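Autolysin E (Staphylococcus aureus, PDB 4PI8) hydrolyses glycosidic bonds in the NAG-NAM glycan strands of peptidoglycan, probably acting as an N-acetylglucosaminidase of the lysozyme clan in staphylococcal cell-wall turnover. Local coordinates at residues Tyr9-Ala14 against Lys43-Ser48; Ile23-Glu28 against Gln181-Pro186; Thr60-Met65 against Glu89-Tyr94; Asn97-Val102 against Lys210-Phe215. The protein carries 1 engineered substitution. All blocks are in the same frame, centred on the assembly; numbering follows the deposited sequence.

Contact 1 of 4, residues Tyr9-Ala14 against Lys43-Ser48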
# COMPACT_ATOMS: atom_id res chain seq x y z
N TYR A 9 19.74 4.32 11.97
CA TYR A 9 19.22 4.95 13.16
C TYR A 9 18.96 3.91 14.24
O TYR A 9 18.61 2.77 13.92
CB TYR A 9 17.95 5.75 12.89
CG TYR A 9 18.19 6.93 12.05
CD1 TYR A 9 18.61 8.12 12.64
CD2 TYR A 9 18.06 6.93 10.68
CE1 TYR A 9 18.82 9.25 11.89
CE2 TYR A 9 18.28 8.09 9.93
CZ TYR A 9 18.69 9.24 10.55
OH TYR A 9 18.93 10.35 9.76
N SER A 10 19.13 4.27 15.51
CA SER A 10 18.63 3.50 16.60
C SER A 10 17.10 3.58 16.60
O SER A 10 16.46 4.55 16.06
CB SER A 10 19.11 4.01 17.97
OG SER A 10 18.57 5.26 18.26
N PHE A 11 16.45 2.61 17.23
CA PHE A 11 14.99 2.68 17.36
C PHE A 11 14.53 3.93 18.04
O PHE A 11 13.63 4.61 17.61
CB PHE A 11 14.48 1.41 18.10
CG PHE A 11 12.99 1.33 18.23
CD1 PHE A 11 12.23 1.13 17.08
CD2 PHE A 11 12.33 1.53 19.42
CE1 PHE A 11 10.84 1.06 17.15
CE2 PHE A 11 10.96 1.45 19.47
CZ PHE A 11 10.22 1.22 18.35
N ASP A 12 15.21 4.29 19.15
CA ASP A 12 14.78 5.48 19.87
C ASP A 12 14.88 6.78 19.06
O ASP A 12 14.03 7.64 19.15
CB ASP A 12 15.55 5.65 21.21
CG ASP A 12 15.15 4.61 22.25
OD1 ASP A 12 14.09 3.97 22.12
OD2 ASP A 12 15.93 4.41 23.22
N GLU A 13 15.94 6.84 18.23
CA GLU A 13 16.13 8.00 17.34
C GLU A 13 14.97 8.05 16.31
O GLU A 13 14.36 9.08 16.11
CB GLU A 13 17.46 7.90 16.62
CG GLU A 13 18.71 8.34 17.45
CD GLU A 13 20.02 7.83 16.89
OE1 GLU A 13 20.14 7.02 15.93
OE2 GLU A 13 21.06 8.21 17.54
N ALA A 14 14.66 6.87 15.76
CA ALA A 14 13.56 6.80 14.79
C ALA A 14 12.20 7.17 15.38
O ALA A 14 11.41 7.90 14.79
CB ALA A 14 13.52 5.42 14.17
N LYS A 43 4.44 2.26 19.83
CA LYS A 43 4.02 0.88 19.91
C LYS A 43 3.89 0.24 18.49
O LYS A 43 4.33 -0.87 18.22
CB LYS A 43 2.68 0.78 20.67
CG LYS A 43 2.17 -0.65 20.78
CD LYS A 43 0.82 -0.79 21.46
CE LYS A 43 0.22 -2.13 21.07
NZ LYS A 43 -0.99 -2.47 21.86
N ALA A 44 3.27 1.04 17.63
CA ALA A 44 2.94 0.62 16.25
C ALA A 44 4.18 0.30 15.43
O ALA A 44 4.20 -0.64 14.64
CB ALA A 44 2.10 1.64 15.53
N MET A 45 5.26 1.05 15.66
CA MET A 45 6.50 0.87 14.91
C MET A 45 7.44 -0.15 15.54
O MET A 45 8.47 -0.52 14.97
CB MET A 45 7.17 2.23 14.56
CG MET A 45 7.59 2.95 15.79
SD MET A 45 8.22 4.61 15.45
CE MET A 45 9.80 4.19 14.79
N THR A 46 7.10 -0.67 16.73
CA THR A 46 7.93 -1.68 17.37
C THR A 46 7.98 -2.97 16.56
O THR A 46 6.96 -3.43 16.04
CB THR A 46 7.44 -1.94 18.83
OG1 THR A 46 7.47 -0.71 19.55
CG2 THR A 46 8.30 -2.90 19.51
N ILE A 47 9.16 -3.51 16.43
CA ILE A 47 9.35 -4.71 15.63
C ILE A 47 8.97 -5.89 16.49
O ILE A 47 9.54 -6.07 17.56
CB ILE A 47 10.82 -4.97 15.22
CG1 ILE A 47 11.49 -3.78 14.52
CG2 ILE A 47 10.89 -6.22 14.37
CD1 ILE A 47 10.98 -3.48 13.14
N SER A 48 8.06 -6.70 15.98
CA SER A 48 7.60 -7.85 16.71
C SER A 48 7.52 -9.03 15.74
O SER A 48 6.65 -9.06 14.86
CB SER A 48 6.25 -7.54 17.35
OG SER A 48 6.35 -7.74 18.75

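Contact 2 of 4, residues Ile23-Glu28 against Gln181-Pro186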
# COMPACT_ATOMS: atom_id res chain seq x y z
N ILE A 23 3.99 15.88 11.86
CA ILE A 23 3.97 14.62 11.07
C ILE A 23 2.62 13.94 11.37
O ILE A 23 2.33 13.69 12.54
CB ILE A 23 5.14 13.75 11.40
CG1 ILE A 23 6.46 14.44 10.95
CG2 ILE A 23 4.98 12.36 10.78
CD1 ILE A 23 7.68 13.88 11.60
N VAL A 24 1.89 13.62 10.33
CA VAL A 24 0.53 13.05 10.49
C VAL A 24 0.62 11.55 10.72
O VAL A 24 1.17 10.84 9.88
CB VAL A 24 -0.34 13.38 9.28
CG1 VAL A 24 -1.72 12.72 9.44
CG2 VAL A 24 -0.45 14.90 9.11
N GLN A 25 0.14 11.10 11.86
CA GLN A 25 0.13 9.69 12.23
C GLN A 25 -1.27 9.46 12.79
O GLN A 25 -1.64 10.14 13.73
CB GLN A 25 1.14 9.33 13.31
CG GLN A 25 2.57 9.85 12.99
CD GLN A 25 3.44 8.90 12.22
OE1 GLN A 25 2.96 8.00 11.53
NE2 GLN A 25 4.74 9.09 12.26
N THR A 26 -2.04 8.55 12.18
CA THR A 26 -3.46 8.42 12.51
C THR A 26 -3.80 7.00 12.94
O THR A 26 -3.05 6.02 12.73
CB THR A 26 -4.32 8.80 11.33
OG1 THR A 26 -4.03 7.95 10.21
CG2 THR A 26 -4.11 10.25 10.90
N LYS A 27 -4.97 6.88 13.58
CA LYS A 27 -5.48 5.60 14.08
C LYS A 27 -7.01 5.61 13.96
O LYS A 27 -7.60 6.67 14.07
CB LYS A 27 -5.05 5.45 15.54
CG LYS A 27 -5.73 4.44 16.42
CD LYS A 27 -5.77 4.94 17.86
CE LYS A 27 -6.81 4.17 18.68
NZ LYS A 27 -6.69 2.70 18.49
N GLU A 28 -7.60 4.46 13.67
CA GLU A 28 -9.08 4.33 13.61
C GLU A 28 -9.64 4.11 15.00
O GLU A 28 -9.20 3.19 15.71
CB GLU A 28 -9.45 3.17 12.67
CG GLU A 28 -10.78 3.34 11.93
CD GLU A 28 -10.81 2.57 10.62
OE1 GLU A 28 -10.09 1.53 10.52
OE2 GLU A 28 -11.51 3.00 9.67
N GLN A 181 8.87 -1.25 5.76
CA GLN A 181 9.72 -0.20 5.18
C GLN A 181 8.92 0.85 4.45
O GLN A 181 9.25 2.04 4.48
CB GLN A 181 10.80 -0.74 4.27
CG GLN A 181 11.82 -1.63 4.97
CD GLN A 181 12.70 -2.32 3.98
OE1 GLN A 181 12.25 -2.88 2.98
NE2 GLN A 181 14.02 -2.28 4.22
N MET A 182 7.87 0.43 3.74
CA MET A 182 7.00 1.39 3.04
C MET A 182 6.35 2.32 4.06
O MET A 182 6.15 3.53 3.76
CB MET A 182 5.94 0.65 2.23
CG MET A 182 6.51 -0.06 1.02
SD MET A 182 5.29 -1.04 0.12
CE MET A 182 4.36 0.26 -0.69
N ARG A 183 5.97 1.79 5.22
CA ARG A 183 5.25 2.56 6.20
C ARG A 183 6.15 3.45 7.09
O ARG A 183 5.75 4.54 7.47
CB ARG A 183 4.39 1.65 7.07
CG ARG A 183 3.63 2.34 8.18
CD ARG A 183 2.67 3.43 7.69
NE ARG A 183 2.00 4.12 8.79
CZ ARG A 183 2.52 5.13 9.48
NH1 ARG A 183 3.77 5.52 9.28
NH2 ARG A 183 1.78 5.72 10.42
N TRP A 184 7.30 2.91 7.50
CA TRP A 184 8.09 3.53 8.54
C TRP A 184 9.50 3.92 8.06
O TRP A 184 10.26 4.49 8.85
CB TRP A 184 8.20 2.60 9.77
CG TRP A 184 6.90 2.24 10.41
CD1 TRP A 184 6.29 1.03 10.36
CD2 TRP A 184 6.07 3.09 11.20
NE1 TRP A 184 5.11 1.12 11.03
CE2 TRP A 184 4.94 2.35 11.56
CE3 TRP A 184 6.15 4.43 11.63
CZ2 TRP A 184 3.92 2.88 12.34
CZ3 TRP A 184 5.15 4.93 12.42
CH2 TRP A 184 4.03 4.14 12.75
N ASN A 185 9.83 3.67 6.82
CA ASN A 185 11.12 4.03 6.22
C ASN A 185 12.26 4.11 7.20
O ASN A 185 12.85 5.17 7.42
CB ASN A 185 10.97 5.34 5.43
CG ASN A 185 12.07 5.54 4.40
OD1 ASN A 185 12.87 4.64 4.12
ND2 ASN A 185 12.03 6.72 3.76
N PRO A 186 12.63 3.01 7.82
CA PRO A 186 13.66 3.05 8.87
C PRO A 186 15.00 3.55 8.36
O PRO A 186 15.80 4.07 9.22
CB PRO A 186 13.74 1.62 9.36
CG PRO A 186 13.01 0.80 8.39
CD PRO A 186 12.02 1.68 7.72

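Contact 3 of 4, residues Thr60-Met65 against Glu89-Tyr94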
# COMPACT_ATOMS: atom_id res chain seq x y z
N THR A 60 8.70 -7.59 -3.51
CA THR A 60 9.23 -7.36 -4.84
C THR A 60 9.43 -8.66 -5.53
O THR A 60 10.10 -8.55 -6.63
CB THR A 60 10.55 -6.54 -4.79
OG1 THR A 60 11.64 -7.42 -4.41
CG2 THR A 60 10.46 -5.43 -3.88
N GLU A 61 9.07 -9.79 -4.91
CA GLU A 61 9.12 -11.14 -5.49
C GLU A 61 7.70 -11.58 -5.80
O GLU A 61 6.79 -11.59 -4.93
CB GLU A 61 9.73 -12.15 -4.54
CG GLU A 61 11.18 -11.98 -4.06
CD GLU A 61 12.18 -11.60 -5.13
OE1 GLU A 61 11.98 -11.89 -6.34
OE2 GLU A 61 13.20 -10.99 -4.72
N LYS A 62 7.56 -12.08 -7.00
CA LYS A 62 6.28 -12.49 -7.57
C LYS A 62 5.81 -13.79 -6.99
O LYS A 62 6.61 -14.54 -6.37
CB LYS A 62 6.40 -12.61 -9.03
CG LYS A 62 6.81 -11.28 -9.67
CD LYS A 62 6.90 -11.36 -11.18
CE LYS A 62 8.11 -12.17 -11.60
NZ LYS A 62 8.24 -12.20 -13.07
N VAL A 63 4.52 -14.05 -7.14
CA VAL A 63 3.94 -15.27 -6.63
C VAL A 63 3.21 -16.02 -7.76
O VAL A 63 2.67 -15.42 -8.70
CB VAL A 63 3.02 -15.09 -5.41
CG1 VAL A 63 3.83 -14.70 -4.20
CG2 VAL A 63 1.91 -14.12 -5.71
N PRO A 64 3.18 -17.35 -7.67
CA PRO A 64 2.55 -18.19 -8.67
C PRO A 64 1.06 -18.26 -8.49
O PRO A 64 0.52 -19.17 -7.89
CB PRO A 64 3.25 -19.55 -8.45
CG PRO A 64 3.49 -19.62 -7.00
CD PRO A 64 3.89 -18.17 -6.65
N MET A 65 0.40 -17.26 -9.03
CA MET A 65 -1.07 -17.13 -9.01
C MET A 65 -1.55 -16.98 -10.41
O MET A 65 -1.19 -16.04 -11.10
CB MET A 65 -1.52 -15.91 -8.16
CG MET A 65 -1.29 -16.10 -6.68
SD MET A 65 -2.52 -17.15 -5.84
CE MET A 65 -3.86 -15.98 -5.80
N GLU A 89 -1.00 -8.67 -15.20
CA GLU A 89 -0.22 -7.83 -16.11
C GLU A 89 0.72 -6.97 -15.27
O GLU A 89 1.92 -6.84 -15.59
CB GLU A 89 -1.16 -6.95 -16.90
CG GLU A 89 -0.68 -6.39 -18.18
CD GLU A 89 -1.91 -6.05 -19.02
OE1 GLU A 89 -2.94 -5.65 -18.45
OE2 GLU A 89 -1.89 -6.26 -20.24
N ALA A 90 0.17 -6.32 -14.22
CA ALA A 90 1.02 -5.47 -13.37
C ALA A 90 2.13 -6.27 -12.67
O ALA A 90 3.28 -5.83 -12.59
CB ALA A 90 0.13 -4.80 -12.33
N GLN A 91 1.80 -7.43 -12.10
CA GLN A 91 2.80 -8.26 -11.45
C GLN A 91 3.97 -8.51 -12.39
O GLN A 91 5.13 -8.39 -11.97
CB GLN A 91 2.21 -9.59 -10.93
CG GLN A 91 3.33 -10.51 -10.51
CD GLN A 91 2.92 -11.74 -9.73
OE1 GLN A 91 3.00 -11.81 -8.49
NE2 GLN A 91 2.60 -12.81 -10.46
N GLU A 92 3.67 -8.94 -13.62
CA GLU A 92 4.76 -9.35 -14.52
C GLU A 92 5.48 -8.16 -15.11
O GLU A 92 6.69 -8.22 -15.23
CB GLU A 92 4.22 -10.26 -15.63
CG GLU A 92 3.52 -11.54 -15.08
CD GLU A 92 4.38 -12.35 -14.15
OE1 GLU A 92 5.61 -12.39 -14.33
OE2 GLU A 92 3.89 -13.02 -13.20
N LYS A 93 4.77 -7.09 -15.45
CA LYS A 93 5.48 -5.92 -16.01
C LYS A 93 6.45 -5.31 -15.04
O LYS A 93 7.58 -4.95 -15.41
CB LYS A 93 4.49 -4.87 -16.46
CG LYS A 93 3.72 -5.21 -17.70
CD LYS A 93 2.45 -4.40 -17.93
CE LYS A 93 2.70 -2.95 -18.12
NZ LYS A 93 3.53 -2.73 -19.33
N TYR A 94 6.04 -5.21 -13.77
CA TYR A 94 6.76 -4.40 -12.79
C TYR A 94 7.40 -5.18 -11.69
O TYR A 94 8.05 -4.58 -10.82
CB TYR A 94 5.87 -3.29 -12.23
CG TYR A 94 5.40 -2.35 -13.30
CD1 TYR A 94 6.31 -1.59 -14.02
CD2 TYR A 94 4.06 -2.23 -13.65
CE1 TYR A 94 5.88 -0.77 -15.07
CE2 TYR A 94 3.67 -1.39 -14.66
CZ TYR A 94 4.58 -0.70 -15.37
OH TYR A 94 4.24 0.16 -16.40
O HOH W 1 8.44 -9.41 -13.50

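Contact 4 of 4, residues Asn97-Val102 against Lys210-Phe215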
# COMPACT_ATOMS: atom_id res chain seq x y z
N ASN A 97 4.58 -8.32 -6.26
CA ASN A 97 3.80 -9.47 -5.70
C ASN A 97 2.30 -9.25 -5.88
O ASN A 97 1.80 -8.25 -5.35
CB ASN A 97 4.23 -9.65 -4.26
CG ASN A 97 3.53 -10.77 -3.54
OD1 ASN A 97 2.29 -10.89 -3.59
ND2 ASN A 97 4.24 -11.47 -2.70
N VAL A 98 1.61 -10.12 -6.60
CA VAL A 98 0.22 -9.81 -6.95
C VAL A 98 -0.70 -9.98 -5.74
O VAL A 98 -1.77 -9.32 -5.69
CB VAL A 98 -0.30 -10.67 -8.15
CG1 VAL A 98 -0.53 -12.13 -7.75
CG2 VAL A 98 -1.50 -10.05 -8.79
N ILE A 99 -0.33 -10.84 -4.80
CA ILE A 99 -1.16 -10.96 -3.60
C ILE A 99 -1.08 -9.67 -2.77
O ILE A 99 -2.09 -9.19 -2.23
CB ILE A 99 -0.87 -12.22 -2.82
CG1 ILE A 99 -1.39 -13.46 -3.55
CG2 ILE A 99 -1.44 -12.14 -1.42
CD1 ILE A 99 -0.97 -14.78 -2.97
N TYR A 100 0.12 -9.10 -2.65
CA TYR A 100 0.28 -7.81 -2.04
C TYR A 100 -0.54 -6.79 -2.79
O TYR A 100 -1.27 -6.01 -2.17
CB TYR A 100 1.78 -7.42 -2.03
CG TYR A 100 1.95 -5.93 -2.02
CD1 TYR A 100 1.53 -5.15 -0.97
CD2 TYR A 100 2.41 -5.28 -3.17
CE1 TYR A 100 1.56 -3.79 -1.03
CE2 TYR A 100 2.49 -3.90 -3.24
CZ TYR A 100 1.99 -3.17 -2.20
OH TYR A 100 1.98 -1.79 -2.32
N LEU A 101 -0.46 -6.77 -4.12
CA LEU A 101 -1.11 -5.73 -4.89
C LEU A 101 -2.63 -5.77 -4.70
O LEU A 101 -3.28 -4.72 -4.47
CB LEU A 101 -0.77 -5.84 -6.37
CG LEU A 101 -0.95 -4.63 -7.23
CD1 LEU A 101 -0.11 -3.44 -6.79
CD2 LEU A 101 -0.65 -5.04 -8.66
N VAL A 102 -3.21 -6.95 -4.76
CA VAL A 102 -4.63 -7.14 -4.54
C VAL A 102 -4.96 -6.70 -3.15
O VAL A 102 -5.97 -6.01 -2.91
CB VAL A 102 -5.04 -8.61 -4.77
CG1 VAL A 102 -6.41 -8.88 -4.17
CG2 VAL A 102 -4.99 -8.93 -6.30
N LYS A 210 -4.06 -14.37 4.73
CA LYS A 210 -5.22 -15.18 4.40
C LYS A 210 -5.07 -15.75 2.97
O LYS A 210 -5.34 -16.93 2.70
CB LYS A 210 -6.49 -14.37 4.57
CG LYS A 210 -7.78 -15.12 4.71
CD LYS A 210 -8.92 -14.14 5.00
CE LYS A 210 -9.17 -14.02 6.47
NZ LYS A 210 -10.43 -13.27 6.71
N SER A 211 -4.66 -14.91 2.01
CA SER A 211 -4.57 -15.37 0.63
C SER A 211 -3.43 -16.37 0.47
O SER A 211 -3.56 -17.36 -0.29
CB SER A 211 -4.36 -14.17 -0.27
OG SER A 211 -5.42 -13.29 -0.21
N TYR A 212 -2.30 -16.18 1.16
CA TYR A 212 -1.21 -17.14 1.12
C TYR A 212 -1.72 -18.52 1.60
O TYR A 212 -1.37 -19.54 0.99
CB TYR A 212 0.02 -16.73 1.98
CG TYR A 212 1.03 -15.90 1.23
CD1 TYR A 212 0.70 -14.70 0.66
CD2 TYR A 212 2.32 -16.34 1.09
CE1 TYR A 212 1.65 -14.01 -0.09
CE2 TYR A 212 3.27 -15.63 0.35
CZ TYR A 212 2.88 -14.46 -0.23
OH TYR A 212 3.83 -13.78 -0.98
N LYS A 213 -2.45 -18.52 2.71
CA LYS A 213 -2.89 -19.80 3.29
C LYS A 213 -4.01 -20.39 2.46
O LYS A 213 -4.17 -21.66 2.45
CB LYS A 213 -3.24 -19.63 4.74
CG LYS A 213 -2.04 -19.33 5.60
CD LYS A 213 -2.29 -19.07 7.07
CE LYS A 213 -1.00 -18.71 7.77
NZ LYS A 213 -1.09 -18.55 9.22
N GLN A 214 -4.78 -19.61 1.74
CA GLN A 214 -5.84 -20.10 0.89
C GLN A 214 -5.24 -20.87 -0.27
O GLN A 214 -5.81 -21.90 -0.69
CB GLN A 214 -6.74 -18.97 0.37
CG GLN A 214 -7.84 -19.40 -0.57
CD GLN A 214 -8.83 -18.36 -0.90
OE1 GLN A 214 -8.86 -17.33 -0.27
NE2 GLN A 214 -9.67 -18.63 -1.83
N PHE A 215 -4.13 -20.42 -0.86
CA PHE A 215 -3.57 -21.03 -2.07
C PHE A 215 -2.31 -21.84 -1.79
O PHE A 215 -1.74 -22.41 -2.71
CB PHE A 215 -3.37 -19.94 -3.12
CG PHE A 215 -4.67 -19.36 -3.62
CD1 PHE A 215 -5.50 -20.10 -4.46
CD2 PHE A 215 -5.13 -18.18 -3.14
CE1 PHE A 215 -6.72 -19.54 -4.87
CE2 PHE A 215 -6.35 -17.64 -3.53
CZ PHE A 215 -7.13 -18.33 -4.43

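Contact 1 of 4, residues Tyr9-Ala14 against Lys43-Ser48
F11, in the first turn of helix 11-18, faces M45 and T46, near the C-terminal part of helix 38-45; the backbones stay well apart, and the closest CA atoms, those of F11 and T46, are 8.3 Å from each other. S10 precedes the first of these helices as its N-cap. In a capping box, its OG accepts from E13 N at 3.1 Å, while S10 N donates back to E13 OE1, meeting the carboxylate from above its plane.

Side chains span the gap. With CG anti to the backbone N (chi1 -177°), the F11 ring is carried across to the other segment. There its CE1 lies 3.6 Å from M45 O, which sits at the ring edge near its plane, and its CZ lies 3.6 Å from T46 OG1. M45 CG packs on F11 CE1, and beyond a bend at chi3 the methyl M45 CE touches A14 CB at 4.0 Å. Y227 adds an edge-to-face contact to F11 from the C-terminal tail.

Polar atoms near the phenyl group have other partners, since M45 O is hydrogen-bonded to Y180 OH and T46 OG1 to A42 O. The union of the two segments therefore rests on van der Waals packing, with an aromatic edge set against a carbonyl oxygen whose partial negative charge probably suits the ring's C-H rim.

Contact 2 of 4, residues Ile23-Glu28 against Gln181-Pro186
Two bent side chains make the meeting of Q25 and R183 possible across backbones whose nearest CA atoms are 10.6 Å apart. R183 leaves its helix with CG anti to the backbone N and turns at chi2 (59°), while Q25 folds at its own chi2 (-90°), bringing the amide oxygen to the edge of the guanidinium. The two planes are only 17° apart.

R183 NH2 donates to Q25 OE1 at 2.8 Å in a nearly straight bond. The oxygen lies in the guanidinium plane and receives the N-H almost along the C=O axis. A second, weak bond comes to the same oxygen from R183 NH1 at 3.4 Å. W184 completes the group: its CH2 lies 3.4 Å above the guanidinium plane, offset toward the rim, so indole and guanidinium overlap face to face at their margins, and its CZ3 comes within 3.9 Å of Q25 OE1.

Further bonds fix both flat groups. R183 NE donates to D197 O, and Q25 NE2 donates to Q18 OE1, which settles which end of the amide faces the arginine. The buried guanidinium thus has two carbonyl oxygens as acceptors and the indole over one face, which probably stabilises its charge.

This polar link joins the loop leading into strand 26-29 of the small beta hairpin to the end of helix 179-184, close to the sugar site. The neighbouring V24 touches the bound N-acetylmuramic acid, and the Q25 side chain is about 6 Å from the NAG, consistent with a second-shell position behind the glycan pocket.

Contact 3 of 4, residues Thr60-Met65 against Glu89-Tyr94
K62 reaches over Q91 to E92, and its chain can be followed atom by atom. CB lies 3.5 Å from Q91 OE1; CG rests 3.7 Å from Q91 CG, so the aliphatic parts of the two side chains pack on one another. CD comes next to the backbone oxygen of Q91 and to E92 OE1. After a bend at chi3 (-72°), NZ ends 2.9 Å from E92 OE1 in a salt bridge that uses the syn side of the carboxylate. The same ammonium donates to a water that in turn donates to E92 O, so the lysine is tied to both the side chain and the backbone of one residue.

Beneath the lysine, Q91 extends from helix 84-94 toward the V63 backbone, its side chain crossing that of V63 at about a right angle. Its amide meets the main chain twice: OE1 accepts V63 N at 3.0 Å, the donor standing above the carbonyl plane, and NE2 donates to V63 O at 3.1 Å, within that carbonyl's plane. NE2 also reaches E92 OE2 at 3.0 Å, a more bent bond on the anti side. Q91 OE1 is shared further, accepting V98 N at the start of the following helix.

One glutamine thus serves both polar groups of V63 in a loop lacking regular structure, as a strand neighbour might. The bridge between K62 and E92 lies on the solvent-exposed side, where water probably weakens its charge attraction, while the buried amide supplies directional bonding.

Contact 4 of 4, residues Asn97-Val102 against Lys210-Phe215
N97 and Y212 approach from opposite directions and meet edge on, their amide and ring planes nearly coplanar at 26° to each other. N97 ND2 donates to Y212 OH at 2.9 Å, and the hydroxyl lies just 3° out of the amide plane. With CG anti to the backbone N (chi1 180°), the asparagine points across to the tyrosine while its other end serves its own helix. As N-cap of helix 98-108, N97 OD1 accepts from Y100 N at 3.0 Å, the donor standing above the carbonyl plane, and weakly from I99 N.

I99 crosses the Y212 side chain obliquely. Its CG2 methyl sits at the ring edge, 3.8 Å from Y212 CE1, and also touches S211 CB at 3.7 Å; I99 CD1 stands above the ring plane toward its rim, 4.0 Å from Y212 CE1 and Y212 CD1. The isoleucine thus touches both the tyrosine ring and S211 of helix 200-215, and I99 CA and S211 CA, 7.0 Å apart, are the nearest pair of the two backbones. S211 OG takes no part in this apolar contact and instead bonds to L207 O in the preceding turn. V63 and I217 also pack on Y212, setting the ring among side chains from the flanking loops.

Both halves of a buried amide are thus occupied: the oxygen caps one helix and the nitrogen holds the phenol of another. The interhelix bond lies in the amide plane and the main capping bond comes from above it; together they would restrict rotation of the N97 amide, within a contact that is otherwise hydrocarbon packing.

The four contacts fall into two neighbourhoods. Contacts 1 and 2 touch through M45 and W184, and contacts 3 and 4 through V63, N97 and Y212; Q91 of contact 3 also bonds to V98 at the start of the helix used by contact 4. Contacts 2 and 4 are buried and meet where M182 packs on Y100, although their centres lie on opposite sides of the chain's centre, 23 Å apart. Contacts 1 and 3 are partly exposed, the first being mainly apolar, the second built on hydrogen bonds from a side-chain amide and one salt bridge. Of the buried pair, contact 2 relies on an arginine-amide bond near the glycan, contact 4 on a helix cap and hydrocarbon packing.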